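Long-range contact in RabGDI protein (Plasmodium falciparum 3D7, PDB 3P1W), which probably acts as a Rab GDP-dissociation inhibitor, holding Rab GTPases in their GDP-bound form during membrane traffic: residues I330-N335 and E407-I412. Residues are numbered along the deposited sequence; the frame is centred on the assembly and turned at random.
Sequences ICILSN and EKFVKI
Ile-330 and Phe-409 form a hydrogen-bonded pair between antiparallel strands 320-333 and 405-418: Ile-330 N donates to Phe-409 O (2.9 Å), and Phe-409 N returns a 2.7 Å bond to Ile-330 O, lying in that carbonyl's plane. Two residues on, Ile-332 N reaches Glu-407 O at 2.9 Å. Between them Cys-331 and Lys-408 make the non-hydrogen-bonded pair, where CA-H groups take up the same acceptors: Lys-408 CA lies 3.3 Å from Ile-330 O and Cys-331 CA 3.2 Å from Glu-407 O. Apolar contact gathers on the face bearing Ile-330, Ile-332 and Phe-409. Phe-409 CG lies beside its backbone N (chi1 -52°), which runs the ring back along its strand toward Glu-407; Ile-330 O meets the ring edge in plane, 3.3 Å from Phe-409 CD2, and Ile-332 CD1 is 3.7 Å from Phe-409 CE2. On the other face Cys-331 SG lies beside the aliphatic start of Lys-408. Strand 378-385 flanks 320-333 on its other edge, while Lys-72 makes a cation-pi contact with Phe-409 and bonds Lys-408 O. Main-chain bonds thus set the register, and the ring edge adds hydrocarbon contact, its pi system probably polarised by the lysine.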
ATOM      1  N   ILE A 330      12.054  -8.027   5.224  1.00 17.37           N
ATOM      2  CA  ILE A 330      11.247  -9.230   5.289  1.00 18.31           C
ATOM      3  C   ILE A 330      11.865 -10.198   6.289  1.00 18.65           C
ATOM      4  O   ILE A 330      13.046 -10.546   6.172  1.00 18.02           O
ATOM      5  CB  ILE A 330      11.144  -9.887   3.894  1.00 18.23           C
ATOM      6  CG1 ILE A 330      10.429  -8.935   2.915  1.00 18.86           C
ATOM      7  CG2 ILE A 330      10.449 -11.277   3.998  1.00 18.79           C
ATOM      8  CD1 ILE A 330      10.589  -9.281   1.410  1.00 18.31           C
ATOM      9  N   CYS A 331      11.073 -10.633   7.278  1.00 19.28           N
ATOM     10  CA  CYS A 331      11.561 -11.465   8.366  1.00 20.41           C
ATOM     11  C   CYS A 331      10.744 -12.752   8.447  1.00 21.26           C
ATOM     12  O   CYS A 331       9.513 -12.705   8.521  1.00 20.83           O
ATOM     13  CB  CYS A 331      11.390 -10.764   9.704  1.00 21.14           C
ATOM     14  SG  CYS A 331      12.071  -9.113   9.790  1.00 22.00           S
ATOM     15  N   ILE A 332      11.426 -13.885   8.411  1.00 20.98           N
ATOM     16  CA  ILE A 332      10.781 -15.163   8.644  1.00 21.84           C
ATOM     17  C   ILE A 332      10.749 -15.373  10.144  1.00 22.74           C
ATOM     18  O   ILE A 332      11.804 -15.347  10.796  1.00 23.93           O
ATOM     19  CB  ILE A 332      11.534 -16.314   7.969  1.00 22.43           C
ATOM     20  CG1 ILE A 332      11.423 -16.198   6.442  1.00 22.82           C
ATOM     21  CG2 ILE A 332      10.948 -17.653   8.384  1.00 23.01           C
ATOM     22  CD1 ILE A 332      12.269 -17.194   5.679  1.00 22.28           C
ATOM     23  N   LEU A 333       9.550 -15.604  10.666  1.00 23.61           N
ATOM     24  CA  LEU A 333       9.335 -15.904  12.094  1.00 25.18           C
ATOM     25  C   LEU A 333       8.855 -17.339  12.318  1.00 27.45           C
ATOM     26  O   LEU A 333       8.225 -17.931  11.432  1.00 27.93           O
ATOM     27  CB  LEU A 333       8.283 -14.952  12.683  1.00 23.98           C
ATOM     28  CG  LEU A 333       8.384 -13.459  12.392  1.00 23.89           C
ATOM     29  CD1 LEU A 333       7.262 -12.659  13.072  1.00 22.21           C
ATOM     30  CD2 LEU A 333       9.728 -12.950  12.805  1.00 22.00           C
ATOM     31  N   SER A 334       9.164 -17.878  13.508  1.00 29.33           N
ATOM     32  CA  SER A 334       8.728 -19.202  13.953  1.00 32.04           C
ATOM     33  C   SER A 334       7.302 -19.193  14.521  1.00 32.79           C
ATOM     34  O   SER A 334       6.685 -20.250  14.676  1.00 34.58           O
ATOM     35  CB  SER A 334       9.647 -19.704  15.092  1.00 33.78           C
ATOM     36  OG  SER A 334      11.026 -19.415  14.859  1.00 35.04           O
ATOM     37  N   ASN A 335       6.811 -18.009  14.882  1.00 32.03           N
ATOM     38  CA  ASN A 335       5.541 -17.855  15.597  1.00 31.70           C
ATOM     39  C   ASN A 335       4.905 -16.518  15.257  1.00 30.10           C
ATOM     40  O   ASN A 335       5.593 -15.642  14.725  1.00 27.68           O
ATOM     41  CB  ASN A 335       5.788 -17.918  17.096  1.00 32.57           C
ATOM     42  CG  ASN A 335       6.056 -19.330  17.579  1.00 36.65           C
ATOM     43  OD1 ASN A 335       5.192 -20.226  17.461  1.00 38.75           O
ATOM     44  ND2 ASN A 335       7.259 -19.554  18.096  1.00 39.34           N
ATOM     45  N   GLU A 407      15.271 -15.386   9.854  1.00 24.73           N
ATOM     46  CA  GLU A 407      16.019 -14.803   8.741  1.00 24.17           C
ATOM     47  C   GLU A 407      15.476 -13.419   8.399  1.00 22.85           C
ATOM     48  O   GLU A 407      14.276 -13.155   8.560  1.00 22.20           O
ATOM     49  CB  GLU A 407      15.895 -15.661   7.484  1.00 24.64           C
ATOM     50  CG  GLU A 407      16.403 -17.105   7.590  1.00 25.90           C
ATOM     51  CD  GLU A 407      17.893 -17.223   7.815  1.00 29.36           C
ATOM     52  OE1 GLU A 407      18.645 -16.254   7.537  1.00 29.14           O
ATOM     53  OE2 GLU A 407      18.328 -18.326   8.230  1.00 30.34           O
ATOM     54  N   LYS A 408      16.367 -12.561   7.909  1.00 22.01           N
ATOM     55  CA  LYS A 408      16.041 -11.208   7.459  1.00 20.93           C
ATOM     56  C   LYS A 408      16.472 -11.032   6.001  1.00 20.79           C
ATOM     57  O   LYS A 408      17.570 -11.439   5.601  1.00 22.08           O
ATOM     58  CB  LYS A 408      16.782 -10.158   8.274  1.00 20.90           C
ATOM     59  CG  LYS A 408      16.265  -9.962   9.675  1.00 23.11           C
ATOM     60  CD  LYS A 408      17.216  -9.062  10.467  1.00 26.73           C
ATOM     61  CE  LYS A 408      16.911  -9.125  11.979  1.00 27.42           C
ATOM     62  NZ  LYS A 408      17.889  -8.279  12.758  1.00 28.35           N
ATOM     63  N   PHE A 409      15.607 -10.428   5.222  1.00 19.14           N
ATOM     64  CA  PHE A 409      15.891 -10.097   3.836  1.00 19.62           C
ATOM     65  C   PHE A 409      15.635  -8.578   3.645  1.00 18.99           C
ATOM     66  O   PHE A 409      14.492  -8.150   3.629  1.00 18.22           O
ATOM     67  CB  PHE A 409      14.978 -10.908   2.930  1.00 20.27           C
ATOM     68  CG  PHE A 409      14.988 -12.388   3.199  1.00 21.24           C
ATOM     69  CD1 PHE A 409      15.751 -13.232   2.421  1.00 22.66           C
ATOM     70  CD2 PHE A 409      14.252 -12.938   4.254  1.00 22.56           C
ATOM     71  CE1 PHE A 409      15.766 -14.614   2.636  1.00 22.62           C
ATOM     72  CE2 PHE A 409      14.278 -14.306   4.500  1.00 23.76           C
ATOM     73  CZ  PHE A 409      15.043 -15.158   3.674  1.00 23.84           C
ATOM     74  N   VAL A 410      16.696  -7.792   3.536  1.00 18.71           N
ATOM     75  CA  VAL A 410      16.614  -6.351   3.553  1.00 18.41           C
ATOM     76  C   VAL A 410      16.813  -5.751   2.174  1.00 18.27           C
ATOM     77  O   VAL A 410      17.729  -6.160   1.441  1.00 17.72           O
ATOM     78  CB  VAL A 410      17.686  -5.726   4.440  1.00 19.44           C
ATOM     79  CG1 VAL A 410      17.555  -4.200   4.378  1.00 21.17           C
ATOM     80  CG2 VAL A 410      17.560  -6.235   5.884  1.00 22.14           C
ATOM     81  N   LYS A 411      15.947  -4.809   1.794  1.00 16.75           N
ATOM     82  CA  LYS A 411      16.068  -4.098   0.515  1.00 16.59           C
ATOM     83  C   LYS A 411      15.848  -2.608   0.744  1.00 16.48           C
ATOM     84  O   LYS A 411      14.835  -2.187   1.329  1.00 15.24           O
ATOM     85  CB  LYS A 411      15.068  -4.617  -0.530  1.00 16.34           C
ATOM     86  CG  LYS A 411      15.269  -4.043  -1.908  1.00 17.15           C
ATOM     87  CD  LYS A 411      14.314  -4.722  -2.891  1.00 20.07           C
ATOM     88  CE  LYS A 411      14.469  -4.153  -4.300  1.00 23.77           C
ATOM     89  NZ  LYS A 411      13.582  -4.898  -5.214  1.00 24.90           N
ATOM     90  N   ILE A 412      16.825  -1.821   0.320  1.00 16.22           N
ATOM     91  CA  ILE A 412      16.724  -0.380   0.371  1.00 17.00           C
ATOM     92  C   ILE A 412      16.600   0.160  -1.050  1.00 17.44           C
ATOM     93  O   ILE A 412      17.399  -0.204  -1.942  1.00 17.65           O
ATOM     94  CB  ILE A 412      17.930   0.243   1.086  1.00 17.52           C
ATOM     95  CG1 ILE A 412      17.994  -0.232   2.537  1.00 19.02           C
ATOM     96  CG2 ILE A 412      17.847   1.793   1.023  1.00 19.18           C
ATOM     97  CD1 ILE A 412      19.383   0.030   3.222  1.00 23.56           C
TER